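Putative HpcE protein (PDB 6V77) is of unknown function but belongs to the fumarylacetoacetate hydrolase (FAH) family, with a largely beta fold that holds a zinc ion between acidic side chains. Local coordinates at residues L3-D7 / R58-S64; I96-F100 / G150-S154; V118-V122 / T241-M247. One frame throughout, in Å; residues are numbered along the deposited sequence. Where two conformers were deposited one is given.

Contact 1. Residues L3-D7 / R58-S64; sequences LINLD and RVGTIGS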
loop_
_atom_site.group_PDB
_atom_site.type_symbol
_atom_site.label_atom_id
_atom_site.label_comp_id
_atom_site.label_asym_id
_atom_site.label_seq_id
_atom_site.Cartn_x
_atom_site.Cartn_y
_atom_site.Cartn_z
ATOM N N LEU B 3 -21.559 -4.218 9.850
ATOM C CA LEU B 3 -21.460 -4.698 8.479
ATOM C C LEU B 3 -20.602 -5.958 8.455
ATOM O O LEU B 3 -19.690 -6.119 9.277
ATOM C CB LEU B 3 -20.823 -3.650 7.542
ATOM C CG LEU B 3 -21.493 -2.268 7.486
ATOM C CD1 LEU B 3 -20.774 -1.393 6.473
ATOM C CD2 LEU B 3 -22.928 -2.447 7.114
ATOM N N ILE B 4 -20.890 -6.842 7.501
ATOM C CA ILE B 4 -20.117 -8.068 7.329
ATOM C C ILE B 4 -20.034 -8.371 5.837
ATOM O O ILE B 4 -21.015 -8.227 5.097
ATOM C CB ILE B 4 -20.720 -9.241 8.132
ATOM C CG1 ILE B 4 -19.792 -10.475 8.112
ATOM C CG2 ILE B 4 -22.130 -9.583 7.669
ATOM C CD1 ILE B 4 -20.289 -11.608 9.033
ATOM N N ASN B 5 -18.846 -8.760 5.403
ATOM C CA ASN B 5 -18.562 -9.115 4.018
ATOM C C ASN B 5 -18.730 -10.628 3.905
ATOM O O ASN B 5 -18.001 -11.379 4.550
ATOM C CB ASN B 5 -17.137 -8.658 3.669
ATOM C CG ASN B 5 -16.694 -9.072 2.278
ATOM O OD1 ASN B 5 -17.485 -9.601 1.502
ATOM N ND2 ASN B 5 -15.406 -8.856 1.967
ATOM N N LEU B 6 -19.731 -11.075 3.150
ATOM C CA LEU B 6 -20.000 -12.499 2.981
ATOM C C LEU B 6 -19.855 -12.849 1.511
ATOM O O LEU B 6 -20.595 -12.319 0.673
ATOM C CB LEU B 6 -21.397 -12.876 3.484
ATOM C CG LEU B 6 -21.608 -12.700 4.990
ATOM C CD1 LEU B 6 -23.092 -12.882 5.321
ATOM C CD2 LEU B 6 -20.736 -13.695 5.771
ATOM N N ASP B 7 -18.908 -13.744 1.212
ATOM C CA ASP B 7 -18.595 -14.131 -0.162
ATOM C C ASP B 7 -18.414 -12.903 -1.055
ATOM O O ASP B 7 -18.888 -12.861 -2.191
ATOM C CB ASP B 7 -19.668 -15.060 -0.726
ATOM C CG ASP B 7 -19.655 -16.422 -0.078
ATOM O OD1 ASP B 7 -18.592 -16.834 0.451
ATOM O OD2 ASP B 7 -20.709 -17.097 -0.118
ATOM N N ARG B 58 -26.431 -15.849 8.262
ATOM C CA ARG B 58 -25.056 -15.617 7.830
ATOM C C ARG B 58 -24.522 -16.891 7.188
ATOM O O ARG B 58 -24.345 -17.889 7.880
ATOM C CB ARG B 58 -24.181 -15.248 9.026
ATOM C CG ARG B 58 -24.071 -13.790 9.407
ATOM C CD ARG B 58 -23.236 -13.696 10.685
ATOM N NE ARG B 58 -23.264 -12.384 11.341
ATOM C CZ ARG B 58 -24.307 -11.900 12.012
ATOM N NH1 ARG B 58 -24.230 -10.712 12.594
ATOM N NH2 ARG B 58 -25.437 -12.583 12.074
ATOM N N VAL B 59 -24.247 -16.871 5.882
ATOM C CA VAL B 59 -23.597 -18.010 5.239
ATOM C C VAL B 59 -22.574 -17.483 4.248
ATOM O O VAL B 59 -22.703 -16.375 3.726
ATOM C CB VAL B 59 -24.583 -18.965 4.526
ATOM C CG1 VAL B 59 -25.475 -19.691 5.539
ATOM C CG2 VAL B 59 -25.399 -18.218 3.489
ATOM N N GLY B 60 -21.546 -18.283 4.007
ATOM C CA GLY B 60 -20.469 -17.925 3.106
ATOM C C GLY B 60 -19.192 -17.591 3.860
ATOM O O GLY B 60 -19.143 -17.556 5.092
ATOM N N THR B 61 -18.148 -17.344 3.074
ATOM C CA THR B 61 -16.865 -16.919 3.616
ATOM C C THR B 61 -16.992 -15.520 4.191
ATOM O O THR B 61 -17.425 -14.605 3.490
ATOM C CB THR B 61 -15.797 -16.903 2.522
ATOM O OG1 THR B 61 -15.653 -18.207 1.948
ATOM C CG2 THR B 61 -14.453 -16.442 3.089
ATOM N N ILE B 62 -16.582 -15.336 5.444
ATOM C CA ILE B 62 -16.500 -13.992 6.009
ATOM C C ILE B 62 -15.214 -13.355 5.501
ATOM O O ILE B 62 -14.114 -13.814 5.822
ATOM C CB ILE B 62 -16.537 -14.013 7.546
ATOM C CG1 ILE B 62 -17.807 -14.701 8.068
ATOM C CG2 ILE B 62 -16.406 -12.587 8.082
ATOM C CD1 ILE B 62 -17.961 -14.672 9.614
ATOM N N GLY B 63 -15.350 -12.305 4.686
ATOM C CA GLY B 63 -14.201 -11.574 4.194
ATOM C C GLY B 63 -13.858 -10.403 5.089
ATOM O O GLY B 63 -14.557 -10.089 6.053
ATOM N N SER B 64 -12.748 -9.745 4.762
ATOM C CA SER B 64 -12.453 -8.501 5.457
ATOM C C SER B 64 -13.571 -7.501 5.194
ATOM O O SER B 64 -14.070 -7.410 4.061
ATOM C CB SER B 64 -11.126 -7.901 4.992
ATOM O OG SER B 64 -11.042 -6.555 5.444
HETATM O O HOH W 1 -16.623 -8.641 7.161
HETATM O O HOH W 2 -16.158 -12.760 1.673
HETATM O O HOH W 3 -16.315 -17.665 -1.202
HETATM O O HOH W 4 -23.466 -15.650 1.352
#
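Leu6 and Ile62 form a non-hydrogen-bonded pair where the short, weakly bonded strand 62-63 joins the N-terminal strand 2-6 in antiparallel fashion, at one end of the large mixed sheet. The tight part lies on the face that carries these two residues. Their side chains run side by side in the same direction, and Leu6 CD2 rests 3.9 Å from Ile62 CG1. Ile4 adds its tip: with CG1 anti to the backbone N (chi1 -172°), its CD1 is brought to 3.9 Å from Ile62 CD1. Branched aliphatic residues suit this face because apolar neighbours meet them there, Val18 packing on Ile4 and Leu6, and Pro181 on Ile62. Arg58 borders it, its guanidinium bound in a salt bridge to Glu182.

Asn5 faces the other side of the sheet. Asn5 ND2 donates to Ser64 O at 2.9 Å along a nearly straight line (165°), with the acceptor in the amide plane. Gly63, lacking a side chain, lets that amide lie beside its CA, while Gly63 N donates to Asn5 O at 2.8 Å. A water links Asn5 N to Gly63 O.

Towards Asp7 the apolar packing gives way to solvent, though the polar bonds stay firm. Asp7 lies just past the strand with a positive phi of 49°, in the left-handed region that aspartate tolerates better than most non-glycine residues. Its N donates to Thr61 O, and its carboxylate receives Thr61 N in return, Asp7 OD1 being met at 2.7 Å from above the carboxylate plane. Gly60 CA lies 3.3 Å from Asp7 OD2, where a side chain would clash. Val59 points away, but its carbonyl reaches back over Leu6 CB. Beyond them the polar groups turn to water, one molecule donating to Asp7 OD1 at 2.9 Å.

Contact 2. Residues I96-F100 / G150-S154; sequences IFTKF and GQDLS. With ZN (zinc ion), chain L.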
loop_
_atom_site.group_PDB
_atom_site.type_symbol
_atom_site.label_atom_id
_atom_site.label_comp_id
_atom_site.label_asym_id
_atom_site.label_seq_id
_atom_site.Cartn_x
_atom_site.Cartn_y
_atom_site.Cartn_z
ATOM N N ILE B 96 5.285 4.173 11.202
ATOM C CA ILE B 96 4.298 3.841 10.177
ATOM C C ILE B 96 4.922 2.940 9.113
ATOM O O ILE B 96 5.968 3.270 8.536
ATOM C CB ILE B 96 3.701 5.108 9.528
ATOM C CG1 ILE B 96 3.038 6.008 10.599
ATOM C CG2 ILE B 96 2.731 4.708 8.420
ATOM C CD1 ILE B 96 1.865 5.365 11.358
ATOM N N PHE B 97 4.251 1.827 8.824
ATOM C CA PHE B 97 4.616 0.965 7.706
ATOM C C PHE B 97 3.317 0.478 7.073
ATOM O O PHE B 97 2.241 1.036 7.307
ATOM C CB PHE B 97 5.544 -0.180 8.149
ATOM C CG PHE B 97 5.094 -0.872 9.388
ATOM C CD1 PHE B 97 4.266 -1.974 9.312
ATOM C CD2 PHE B 97 5.501 -0.430 10.634
ATOM C CE1 PHE B 97 3.841 -2.621 10.473
ATOM C CE2 PHE B 97 5.068 -1.068 11.798
ATOM C CZ PHE B 97 4.244 -2.156 11.717
ATOM N N THR B 98 3.397 -0.533 6.221
ATOM C CA THR B 98 2.171 -0.984 5.578
ATOM C C THR B 98 2.077 -2.499 5.694
ATOM O O THR B 98 3.030 -3.182 6.078
ATOM C CB THR B 98 2.091 -0.528 4.101
ATOM O OG1 THR B 98 0.741 -0.686 3.629
ATOM C CG2 THR B 98 3.059 -1.343 3.219
ATOM N N LYS B 99 0.888 -3.011 5.417
ATOM C CA LYS B 99 0.664 -4.440 5.239
ATOM C C LYS B 99 0.018 -4.562 3.866
ATOM O O LYS B 99 -1.082 -4.036 3.651
ATOM C CB LYS B 99 -0.205 -5.003 6.369
ATOM C CG LYS B 99 0.560 -5.093 7.705
ATOM C CD LYS B 99 -0.356 -5.192 8.949
ATOM C CE LYS B 99 -1.034 -6.546 9.062
ATOM N NZ LYS B 99 -0.083 -7.693 9.103
ATOM N N PHE B 100 0.728 -5.183 2.923
ATOM C CA PHE B 100 0.292 -5.113 1.528
ATOM C C PHE B 100 -1.062 -5.789 1.352
ATOM O O PHE B 100 -1.376 -6.764 2.040
ATOM C CB PHE B 100 1.357 -5.729 0.618
ATOM C CG PHE B 100 2.627 -4.903 0.550
ATOM C CD1 PHE B 100 2.628 -3.682 -0.143
ATOM C CD2 PHE B 100 3.776 -5.292 1.215
ATOM C CE1 PHE B 100 3.769 -2.903 -0.198
ATOM C CE2 PHE B 100 4.930 -4.514 1.161
ATOM C CZ PHE B 100 4.919 -3.313 0.453
ATOM N N GLY B 150 -8.318 -7.069 14.241
ATOM C CA GLY B 150 -7.274 -7.503 13.326
ATOM C C GLY B 150 -6.147 -8.224 14.043
ATOM O O GLY B 150 -5.993 -8.136 15.266
ATOM N N GLN B 151 -5.361 -8.948 13.244
ATOM C CA GLN B 151 -4.078 -9.508 13.655
ATOM C C GLN B 151 -3.016 -8.903 12.758
ATOM O O GLN B 151 -3.200 -8.849 11.541
ATOM C CB GLN B 151 -4.050 -11.024 13.508
ATOM C CG GLN B 151 -4.464 -11.782 14.774
ATOM C CD GLN B 151 -3.424 -11.707 15.879
ATOM O OE1 GLN B 151 -2.228 -11.567 15.619
ATOM N NE2 GLN B 151 -3.882 -11.821 17.134
ATOM N N ASP B 152 -1.926 -8.423 13.344
ATOM C CA ASP B 152 -0.747 -8.074 12.548
ATOM C C ASP B 152 0.269 -9.202 12.711
ATOM O O ASP B 152 1.242 -9.097 13.456
ATOM C CB ASP B 152 -0.167 -6.727 12.967
ATOM C CG ASP B 152 1.054 -6.345 12.158
ATOM O OD1 ASP B 152 1.319 -6.992 11.116
ATOM O OD2 ASP B 152 1.756 -5.391 12.532
ATOM N N LEU B 153 0.024 -10.308 12.005
ATOM C CA LEU B 153 0.937 -11.444 12.091
ATOM C C LEU B 153 2.263 -11.046 11.465
ATOM O O LEU B 153 2.293 -10.352 10.449
ATOM C CB LEU B 153 0.350 -12.666 11.387
ATOM C CG LEU B 153 -0.952 -13.141 12.032
ATOM C CD1 LEU B 153 -1.658 -14.171 11.165
ATOM C CD2 LEU B 153 -0.603 -13.762 13.380
ATOM N N SER B 154 3.359 -11.481 12.080
ATOM C CA SER B 154 4.679 -10.931 11.777
ATOM C C SER B 154 5.707 -12.045 11.760
ATOM O O SER B 154 5.903 -12.709 12.780
ATOM C CB SER B 154 5.077 -9.876 12.821
ATOM O OG SER B 154 4.052 -8.881 12.979
HETATM ZN ZN ZN L . 1.621 -4.298 14.641
HETATM O O HOH W 5 0.829 -2.657 13.502
#
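The zinc site of the FAH-type domain is bordered here by Lys99, which holds the oxygen of the metal ligand Asp152 that does not bind zinc. The two oxygens of that carboxylate have different tasks. Asp152 OD2 binds the zinc ion at 2.4 Å, while Asp152 OD1 accepts a salt-bridge hydrogen bond from Lys99 NZ at 2.6 Å, met on the anti side and 34° out of the carboxylate plane. The lysine chain bends at chi3 (72°) and chi4 (57°), which folds CD and CE against OD1 and brings the ammonium round to it. A long, flexible side chain suits this place, since even the nearest CA atoms, those of Lys99 and Asp152, are 8.3 Å apart. Lys171 gives a second hold, its carbonyl accepting from Lys99 NZ and its own NZ donating to Asp152 OD2. Phe97 turns the edge of its ring to the site, Phe97 CE1 lying 4.0 Å from Asp152 OD2, and packs also on Gln166 of the second subunit. Glu121, Glu123 and a water complete the coordination. With zinc and Lys171 on OD2 and Lys99 on OD1, the carboxylate is fixed in rotation, and the two lysines probably offset part of the negative charge gathered round the metal.

Contact 3. Residues V118-V122 / T241-M247; sequences VDWEV and TPSGVGM. With ZN (zinc ion), chain L.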
loop_
_atom_site.group_PDB
_atom_site.type_symbol
_atom_site.label_atom_id
_atom_site.label_comp_id
_atom_site.label_asym_id
_atom_site.label_seq_id
_atom_site.Cartn_x
_atom_site.Cartn_y
_atom_site.Cartn_z
ATOM N N VAL B 118 7.029 -16.785 13.553
ATOM C CA VAL B 118 5.765 -16.096 13.300
ATOM C C VAL B 118 5.125 -15.708 14.629
ATOM O O VAL B 118 4.918 -16.551 15.511
ATOM C CB VAL B 118 4.824 -16.962 12.451
ATOM C CG1 VAL B 118 3.546 -16.240 12.206
ATOM C CG2 VAL B 118 5.505 -17.317 11.109
ATOM N N ASP B 119 4.788 -14.433 14.752
ATOM C CA ASP B 119 4.399 -13.830 16.011
ATOM C C ASP B 119 3.010 -13.220 15.862
ATOM O O ASP B 119 2.608 -12.831 14.761
ATOM C CB ASP B 119 5.415 -12.769 16.397
ATOM C CG ASP B 119 5.442 -12.476 17.869
ATOM O OD1 ASP B 119 4.601 -13.013 18.629
ATOM O OD2 ASP B 119 6.340 -11.708 18.263
ATOM N N TRP B 120 2.283 -13.146 16.976
ATOM C CA TRP B 120 0.914 -12.638 17.032
ATOM C C TRP B 120 0.898 -11.196 17.528
ATOM O O TRP B 120 1.755 -10.789 18.318
ATOM C CB TRP B 120 0.067 -13.500 17.979
ATOM C CG TRP B 120 0.679 -13.599 19.369
ATOM C CD1 TRP B 120 0.469 -12.746 20.420
ATOM C CD2 TRP B 120 1.621 -14.579 19.832
ATOM N NE1 TRP B 120 1.206 -13.146 21.505
ATOM C CE2 TRP B 120 1.929 -14.262 21.170
ATOM C CE3 TRP B 120 2.230 -15.694 19.245
ATOM C CZ2 TRP B 120 2.808 -15.014 21.931
ATOM C CZ3 TRP B 120 3.111 -16.450 20.011
ATOM C CH2 TRP B 120 3.388 -16.108 21.340
ATOM N N GLU B 121 -0.128 -10.435 17.094
ATOM C CA GLU B 121 -0.304 -9.031 17.502
ATOM C C GLU B 121 -1.789 -8.674 17.336
ATOM O O GLU B 121 -2.200 -8.308 16.232
ATOM C CB GLU B 121 0.568 -8.086 16.659
ATOM C CG GLU B 121 2.101 -8.286 16.739
ATOM C CD GLU B 121 2.904 -7.082 16.251
ATOM O OE1 GLU B 121 2.315 -6.213 15.580
ATOM O OE2 GLU B 121 4.108 -6.981 16.555
ATOM N N VAL B 122 -2.583 -8.750 18.413
ATOM C CA VAL B 122 -3.974 -8.287 18.309
ATOM C C VAL B 122 -3.981 -6.777 18.131
ATOM O O VAL B 122 -3.208 -6.058 18.777
ATOM C CB VAL B 122 -4.821 -8.685 19.537
ATOM C CG1 VAL B 122 -4.218 -8.183 20.853
ATOM C CG2 VAL B 122 -6.258 -8.138 19.406
ATOM N N THR B 241 -0.204 -2.977 18.543
ATOM C CA THR B 241 -0.529 -4.090 19.428
ATOM C C THR B 241 0.005 -3.864 20.843
ATOM O O THR B 241 1.089 -3.297 21.022
ATOM C CB THR B 241 0.038 -5.423 18.895
ATOM O OG1 THR B 241 -0.618 -6.508 19.553
ATOM C CG2 THR B 241 1.536 -5.540 19.113
ATOM N N PRO B 242 -0.724 -4.317 21.859
ATOM C CA PRO B 242 -0.240 -4.230 23.241
ATOM C C PRO B 242 0.857 -5.264 23.504
ATOM O O PRO B 242 1.269 -6.020 22.621
ATOM C CB PRO B 242 -1.496 -4.510 24.083
ATOM C CG PRO B 242 -2.376 -5.336 23.193
ATOM C CD PRO B 242 -2.095 -4.846 21.772
ATOM N N SER B 243 1.332 -5.278 24.737
ATOM C CA SER B 243 2.420 -6.180 25.103
ATOM C C SER B 243 1.949 -7.636 25.107
ATOM O O SER B 243 0.756 -7.946 24.992
ATOM C CB SER B 243 2.985 -5.805 26.464
ATOM O OG SER B 243 2.064 -6.142 27.487
ATOM N N GLY B 244 2.911 -8.544 25.257
ATOM C CA GLY B 244 2.630 -9.965 25.247
ATOM C C GLY B 244 3.000 -10.676 23.963
ATOM O O GLY B 244 2.771 -11.895 23.862
ATOM N N VAL B 245 3.583 -9.984 22.984
ATOM C CA VAL B 245 3.951 -10.700 21.766
ATOM C C VAL B 245 5.041 -11.725 22.082
ATOM O O VAL B 245 5.759 -11.637 23.088
ATOM C CB VAL B 245 4.390 -9.744 20.643
ATOM C CG1 VAL B 245 3.377 -8.626 20.478
ATOM C CG2 VAL B 245 5.808 -9.209 20.878
ATOM N N GLY B 246 5.153 -12.732 21.210
ATOM C CA GLY B 246 6.078 -13.823 21.469
ATOM C C GLY B 246 7.534 -13.403 21.468
ATOM O O GLY B 246 8.337 -13.941 22.232
ATOM N N MET B 247 7.901 -12.428 20.624
ATOM C CA MET B 247 9.311 -12.049 20.602
ATOM C C MET B 247 9.731 -11.307 21.870
ATOM O O MET B 247 10.934 -11.133 22.094
ATOM C CB MET B 247 9.619 -11.193 19.357
ATOM C CG MET B 247 9.038 -9.815 19.421
ATOM S SD MET B 247 9.795 -8.783 18.146
ATOM C CE MET B 247 8.827 -7.267 18.311
HETATM ZN ZN ZN L . 1.621 -4.298 14.641
HETATM O O HOH W 5 0.829 -2.657 13.502
#
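Asp119 OD1 is gripped by two backbone N-H groups: Gly246 N reaches its syn lone pair at 2.7 Å, and Trp120 N adds a weak bond from the aspartate's own segment. The other oxygen, Asp119 OD2, accepts from Met247 N at 2.9 Å, met from above the carboxylate plane, and forms a salt bridge with Arg156. A short carboxylate suits this place, because its two oxygens each take one of the successive N-H groups of Gly246 and Met247. The chi1 of Trp120 (55°) turns the indole toward the loop, so that Gly246 N lies over one ring face; the lack of a side chain on Gly246 allows the close approach. Trp120 NE1 donates to Gly244 O at 3.1 Å through a bent bond (137°). Trp120 O is buried without a polar partner, 3.5 Å from Val245 CG1. Further along, Thr241 OG1 donates to Val122 O at 2.7 Å, while Thr241 CG2 packs at 3.5 Å against Glu121 CD. That carboxylate binds the zinc ion through Glu121 OE1, 2.2 Å away, and its OE2 pairs with Arg156. The loop 241-247 is thus clasped against strand 118-128, with Val245 and Thr241 meeting His82 of helix 80-85, and Trp120 packing on Val206 of strand 204-210.

All three contacts reach the same large sheet, but they differ in burial. Contact 1 is partly open to solvent and relies on backbone pairing, aliphatic packing and water bridges; its centre is about 21 Å from that of contact 2 and about 26 Å from that of contact 3. Contacts 2 and 3 are buried, have centres about 12 Å apart and share the zinc ion and its water. Their strands 144-155 and 118-128 are antiparallel neighbours, paired through Asp119 N and Ser154 O; the side chain of Gln151 adds a bond to Glu121 N. In contact 2 a lysine pairs with a zinc ligand, whereas in contact 3 Asp119 collects N-H groups while Glu121 serves the metal.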